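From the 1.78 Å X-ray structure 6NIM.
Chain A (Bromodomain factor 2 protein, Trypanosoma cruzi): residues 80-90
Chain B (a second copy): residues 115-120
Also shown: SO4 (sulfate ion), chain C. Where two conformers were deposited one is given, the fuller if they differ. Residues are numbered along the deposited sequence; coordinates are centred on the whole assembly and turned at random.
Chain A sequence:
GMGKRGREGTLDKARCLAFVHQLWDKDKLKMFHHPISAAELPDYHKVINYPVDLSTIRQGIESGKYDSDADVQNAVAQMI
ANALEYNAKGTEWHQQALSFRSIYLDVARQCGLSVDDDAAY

Chain A 80-90: IANALEYNAKG
Chain B 115-120: VDDDAA

The strongest link between the two stretches is a salt bridge: Lys A89 NZ donates a hydrogen bond to Asp B118 OD2 at 2.8 Å. Lysine suits this place because its long chain, with chi1 to chi3 all t (-170°, 168°, -179°) and chi4 p (55°), carries a charge from an exposed loop across to the partner. Asp B118 holds its carboxylate with chi1 m (-79°) and chi2 near 0°. At the other end of Lys A89, its backbone N donates to sulfate O3 at 2.6 Å.

A second polar link runs through water 1, which can donate to Leu A84 O (2.8 Å) and to Asp B116 OD2 (2.7 Å), although more acceptors surround it than it has protons. The water thus joins a carbonyl near the helix end to a carboxylate.

Chain A is helical from before Ile A80 through Tyr A86, with i to i+4 bonds such as Leu A84 N to Ile A80 O (3.0 Å). Asn A87 leaves the helix (phi/psi -89/131), and its side chain, chi1 m, returns ND2 to Ala A83 O at 3.0 Å. Ala A88 and Lys A89 stay extended (-66/141, -55/135); Gly A90 turns to 109/-23, where a CB would jam against the preceding carbonyl.

In chain B, Asp B116 (-91/99, chi1 t) precedes Asp B117 to Ala B119, which have helical phi/psi without the regular helical bonds, and its OD1 accepts from Ala B119 N at 3.3 Å.

The helix runs roughly antiparallel to the chain B stretch, with Leu A84 CA 4.8 Å from Ala B119 CA. Both CA-to-CB bonds point toward the other stretch, so Leu A84 CB meets Ala B119 CB at 3.7 Å; alanine's single methyl suits backbones this close. Glu A85 CG also lies 3.7 Å from Ala B119 CB, its aliphatic portion serving as packing surface. Leu A84, chi1 m and chi2 t, places CD1 3.6 Å from Asp B118 O.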

ATOM      1  N   ILE A  80      -7.600  -4.252   3.391  1.00 17.71           N
ATOM      2  CA  ILE A  80      -8.751  -3.606   2.688  1.00 18.19           C
ATOM      3  C   ILE A  80      -8.453  -3.605   1.184  1.00 18.25           C
ATOM      4  O   ILE A  80      -9.359  -3.926   0.408  1.00 18.10           O
ATOM      5  CB  ILE A  80      -8.988  -2.196   3.262  1.00 16.92           C
ATOM      6  CG1 ILE A  80      -9.421  -2.278   4.740  1.00 16.82           C
ATOM      7  CG2 ILE A  80      -9.990  -1.431   2.415  1.00 15.88           C
ATOM      8  CD1 ILE A  80      -9.432  -0.984   5.470  1.00 15.79           C
ATOM      9  N   ALA A  81      -7.242  -3.204   0.768  1.00 17.78           N
ATOM     10  CA  ALA A  81      -6.859  -3.163  -0.669  1.00 18.59           C
ATOM     11  C   ALA A  81      -7.048  -4.553  -1.284  1.00 18.99           C
ATOM     12  O   ALA A  81      -7.562  -4.660  -2.408  1.00 18.15           O
ATOM     13  CB  ALA A  81      -5.421  -2.654  -0.812  1.00 17.99           C
ATOM     14  N   ASN A  82      -6.681  -5.608  -0.554  1.00 18.49           N
ATOM     15  CA  ASN A  82      -6.798  -7.001  -1.049  1.00 19.58           C
ATOM     16  C   ASN A  82      -8.255  -7.256  -1.452  1.00 20.00           C
ATOM     17  O   ASN A  82      -8.510  -7.861  -2.518  1.00 18.10           O
ATOM     18  CB  ASN A  82      -6.277  -7.999  -0.013  1.00 19.44           C
ATOM     19  CG  ASN A  82      -4.770  -7.957   0.181  1.00 20.79           C
ATOM     20  OD1 ASN A  82      -4.033  -7.376  -0.617  1.00 20.14           O
ATOM     21  ND2 ASN A  82      -4.294  -8.604   1.239  1.00 21.11           N
ATOM     22  N   ALA A  83      -9.181  -6.846  -0.592  1.00 19.08           N
ATOM     23  CA  ALA A  83     -10.624  -7.112  -0.753  1.00 18.15           C
ATOM     24  C   ALA A  83     -11.146  -6.274  -1.931  1.00 18.10           C
ATOM     25  O   ALA A  83     -12.000  -6.789  -2.670  1.00 19.66           O
ATOM     26  CB  ALA A  83     -11.361  -6.835   0.523  1.00 17.19           C
ATOM     27  N   LEU A  84     -10.672  -5.040  -2.074  1.00 17.39           N
ATOM     28  CA  LEU A  84     -11.082  -4.156  -3.206  1.00 18.73           C
ATOM     29  C   LEU A  84     -10.554  -4.732  -4.529  1.00 19.60           C
ATOM     30  O   LEU A  84     -11.319  -4.702  -5.528  1.00 20.25           O
ATOM     31  CB  LEU A  84     -10.600  -2.730  -2.951  1.00 18.18           C
ATOM     32  CG  LEU A  84     -11.431  -2.007  -1.900  1.00 17.97           C
ATOM     33  CD1 LEU A  84     -10.754  -0.738  -1.456  1.00 17.95           C
ATOM     34  CD2 LEU A  84     -12.868  -1.766  -2.400  1.00 17.06           C
ATOM     35  N   GLU A  85      -9.348  -5.307  -4.538  1.00 20.28           N
ATOM     36  CA  GLU A  85      -8.789  -5.934  -5.771  1.00 23.63           C
ATOM     37  C   GLU A  85      -9.525  -7.239  -6.092  1.00 21.66           C
ATOM     38  O   GLU A  85      -9.824  -7.495  -7.276  1.00 21.53           O
ATOM     39  CB  GLU A  85      -7.298  -6.270  -5.639  1.00 27.24           C
ATOM     40  CG  GLU A  85      -6.382  -5.089  -5.448  1.00 34.30           C
ATOM     41  CD  GLU A  85      -4.975  -5.475  -4.973  1.00 42.37           C
ATOM     42  OE1 GLU A  85      -4.425  -6.472  -5.508  1.00 42.40           O
ATOM     43  OE2 GLU A  85      -4.429  -4.802  -4.052  1.00 48.45           O
ATOM     44  N   TYR A  86      -9.718  -8.100  -5.100  1.00 21.49           N
ATOM     45  CA  TYR A  86     -10.187  -9.485  -5.324  1.00 21.50           C
ATOM     46  C   TYR A  86     -11.686  -9.522  -5.606  1.00 22.06           C
ATOM     47  O   TYR A  86     -12.084 -10.308  -6.489  1.00 21.97           O
ATOM     48  CB  TYR A  86      -9.850 -10.408  -4.143  1.00 21.40           C
ATOM     49  CG  TYR A  86     -10.303 -11.809  -4.415  1.00 22.45           C
ATOM     50  CD1 TYR A  86      -9.572 -12.626  -5.265  1.00 25.80           C
ATOM     51  CD2 TYR A  86     -11.517 -12.280  -3.923  1.00 22.88           C
ATOM     52  CE1 TYR A  86     -10.001 -13.912  -5.558  1.00 24.88           C
ATOM     53  CE2 TYR A  86     -11.945 -13.573  -4.192  1.00 23.29           C
ATOM     54  CZ  TYR A  86     -11.186 -14.381  -5.030  1.00 23.68           C
ATOM     55  OH  TYR A  86     -11.616 -15.645  -5.337  1.00 26.90           O
ATOM     56  N   ASN A  87     -12.485  -8.727  -4.894  1.00 19.98           N
ATOM     57  CA  ASN A  87     -13.967  -8.756  -5.018  1.00 20.77           C
ATOM     58  C   ASN A  87     -14.369  -7.787  -6.127  1.00 22.39           C
ATOM     59  O   ASN A  87     -13.848  -6.669  -6.168  1.00 21.36           O
ATOM     60  CB  ASN A  87     -14.625  -8.460  -3.673  1.00 22.41           C
ATOM     61  CG  ASN A  87     -14.297  -9.519  -2.642  1.00 24.03           C
ATOM     62  OD1 ASN A  87     -14.807 -10.641  -2.712  1.00 21.13           O
ATOM     63  ND2 ASN A  87     -13.443  -9.169  -1.691  1.00 21.94           N
ATOM     64  N   ALA A  88     -15.215  -8.237  -7.058  1.00 22.01           N
ATOM     65  CA  ALA A  88     -15.671  -7.415  -8.191  1.00 21.74           C
ATOM     66  C   ALA A  88     -16.533  -6.243  -7.697  1.00 20.84           C
ATOM     67  O   ALA A  88     -17.358  -6.405  -6.784  1.00 19.46           O
ATOM     68  CB  ALA A  88     -16.413  -8.298  -9.166  1.00 23.66           C
ATOM     69  N   LYS A  89     -16.361  -5.075  -8.319  1.00 21.01           N
ATOM     70  CA  LYS A  89     -17.205  -3.909  -8.041  1.00 21.31           C
ATOM     71  C   LYS A  89     -18.644  -4.349  -8.266  1.00 19.33           C
ATOM     72  O   LYS A  89     -18.953  -5.000  -9.302  1.00 22.37           O
ATOM     73  CB  LYS A  89     -16.827  -2.697  -8.908  1.00 22.90           C
ATOM     74  CG  LYS A  89     -17.512  -1.406  -8.490  1.00 22.28           C
ATOM     75  CD  LYS A  89     -16.930  -0.146  -9.146  1.00 23.85           C
ATOM     76  CE  LYS A  89     -17.596   1.140  -8.705  1.00 24.28           C
ATOM     77  NZ  LYS A  89     -17.592   1.337  -7.230  1.00 22.37           N
ATOM     78  N   GLY A  90     -19.507  -3.978  -7.348  1.00 20.19           N
ATOM     79  CA  GLY A  90     -20.926  -4.348  -7.379  1.00 20.94           C
ATOM     80  C   GLY A  90     -21.267  -5.363  -6.314  1.00 19.80           C
ATOM     81  O   GLY A  90     -22.472  -5.451  -5.958  1.00 19.80           O
TER
ATOM     82  N   VAL B 115      -6.126   0.046 -14.711  1.00 22.81           N
ATOM     83  CA  VAL B 115      -6.125   0.578 -13.315  1.00 23.81           C
ATOM     84  C   VAL B 115      -7.429   0.140 -12.643  1.00 23.96           C
ATOM     85  O   VAL B 115      -8.486   0.292 -13.267  1.00 21.81           O
ATOM     86  CB  VAL B 115      -5.948   2.100 -13.254  1.00 24.50           C
ATOM     87  CG1 VAL B 115      -6.172   2.637 -11.842  1.00 28.48           C
ATOM     88  CG2 VAL B 115      -4.585   2.536 -13.768  1.00 25.13           C
ATOM     89  N   ASP B 116      -7.328  -0.382 -11.428  1.00 24.03           N
ATOM     90  CA  ASP B 116      -8.499  -0.676 -10.556  1.00 24.04           C
ATOM     91  C   ASP B 116      -8.719   0.592  -9.731  1.00 24.70           C
ATOM     92  O   ASP B 116      -8.006   0.775  -8.727  1.00 23.02           O
ATOM     93  CB  ASP B 116      -8.260  -1.928  -9.709  1.00 26.46           C
ATOM     94  CG  ASP B 116      -9.504  -2.411  -8.985  1.00 25.77           C
ATOM     95  OD1 ASP B 116     -10.279  -1.537  -8.546  1.00 26.78           O
ATOM     96  OD2 ASP B 116      -9.650  -3.642  -8.827  1.00 28.34           O
ATOM     97  N   ASP B 117      -9.666   1.441 -10.132  0.50 24.45           N
ATOM     98  CA  ASP B 117      -9.878   2.797  -9.559  0.50 26.36           C
ATOM     99  C   ASP B 117     -10.294   2.702  -8.083  0.50 24.15           C
ATOM    100  O   ASP B 117      -9.899   3.566  -7.311  0.50 21.15           O
ATOM    101  CB  ASP B 117     -10.918   3.587 -10.351  0.50 29.76           C
ATOM    102  CG  ASP B 117     -10.492   3.853 -11.782  0.50 34.72           C
ATOM    103  OD1 ASP B 117     -10.479   2.882 -12.574  0.50 36.98           O
ATOM    104  OD2 ASP B 117     -10.143   5.014 -12.083  0.50 33.10           O
ATOM    105  N   ASP B 118     -11.087   1.703  -7.705  1.00 21.75           N
ATOM    106  CA  ASP B 118     -11.533   1.554  -6.292  1.00 20.42           C
ATOM    107  C   ASP B 118     -10.390   1.066  -5.392  1.00 20.54           C
ATOM    108  O   ASP B 118     -10.313   1.505  -4.242  1.00 19.41           O
ATOM    109  CB  ASP B 118     -12.702   0.582  -6.205  1.00 19.40           C
ATOM    110  CG  ASP B 118     -14.044   1.172  -6.597  1.00 20.67           C
ATOM    111  OD1 ASP B 118     -14.081   2.386  -6.924  1.00 21.48           O
ATOM    112  OD2 ASP B 118     -15.060   0.428  -6.511  1.00 20.46           O
ATOM    113  N   ALA B 119      -9.525   0.199  -5.901  1.00 22.14           N
ATOM    114  CA  ALA B 119      -8.498  -0.527  -5.117  1.00 22.42           C
ATOM    115  C   ALA B 119      -7.191   0.274  -5.040  1.00 21.55           C
ATOM    116  O   ALA B 119      -6.409   0.051  -4.082  1.00 20.50           O
ATOM    117  CB  ALA B 119      -8.255  -1.880  -5.729  1.00 22.17           C
ATOM    118  N   ALA B 120      -6.928   1.148  -6.011  1.00 20.59           N
ATOM    119  CA  ALA B 120      -5.573   1.736  -6.195  1.00 20.90           C
ATOM    120  C   ALA B 120      -5.276   2.696  -5.042  1.00 19.91           C
ATOM    121  O   ALA B 120      -6.173   3.420  -4.572  1.00 17.36           O
ATOM    122  CB  ALA B 120      -5.451   2.425  -7.529  1.00 22.55           C
TER
HETATM  123  S   SO4 C 201     -14.004  -4.739 -11.098  1.00 41.91           S
HETATM  124  O1  SO4 C 201     -12.875  -5.504 -11.549  1.00 47.43           O
HETATM  125  O2  SO4 C 201     -15.201  -5.277 -11.684  1.00 47.00           O
HETATM  126  O3  SO4 C 201     -14.097  -4.814  -9.665  1.00 37.33           O
HETATM  127  O4  SO4 C 201     -13.832  -3.355 -11.481  1.00 47.58           O
HETATM  128  O   HOH W   1     -11.679  -5.271  -8.238  1.00 23.23           O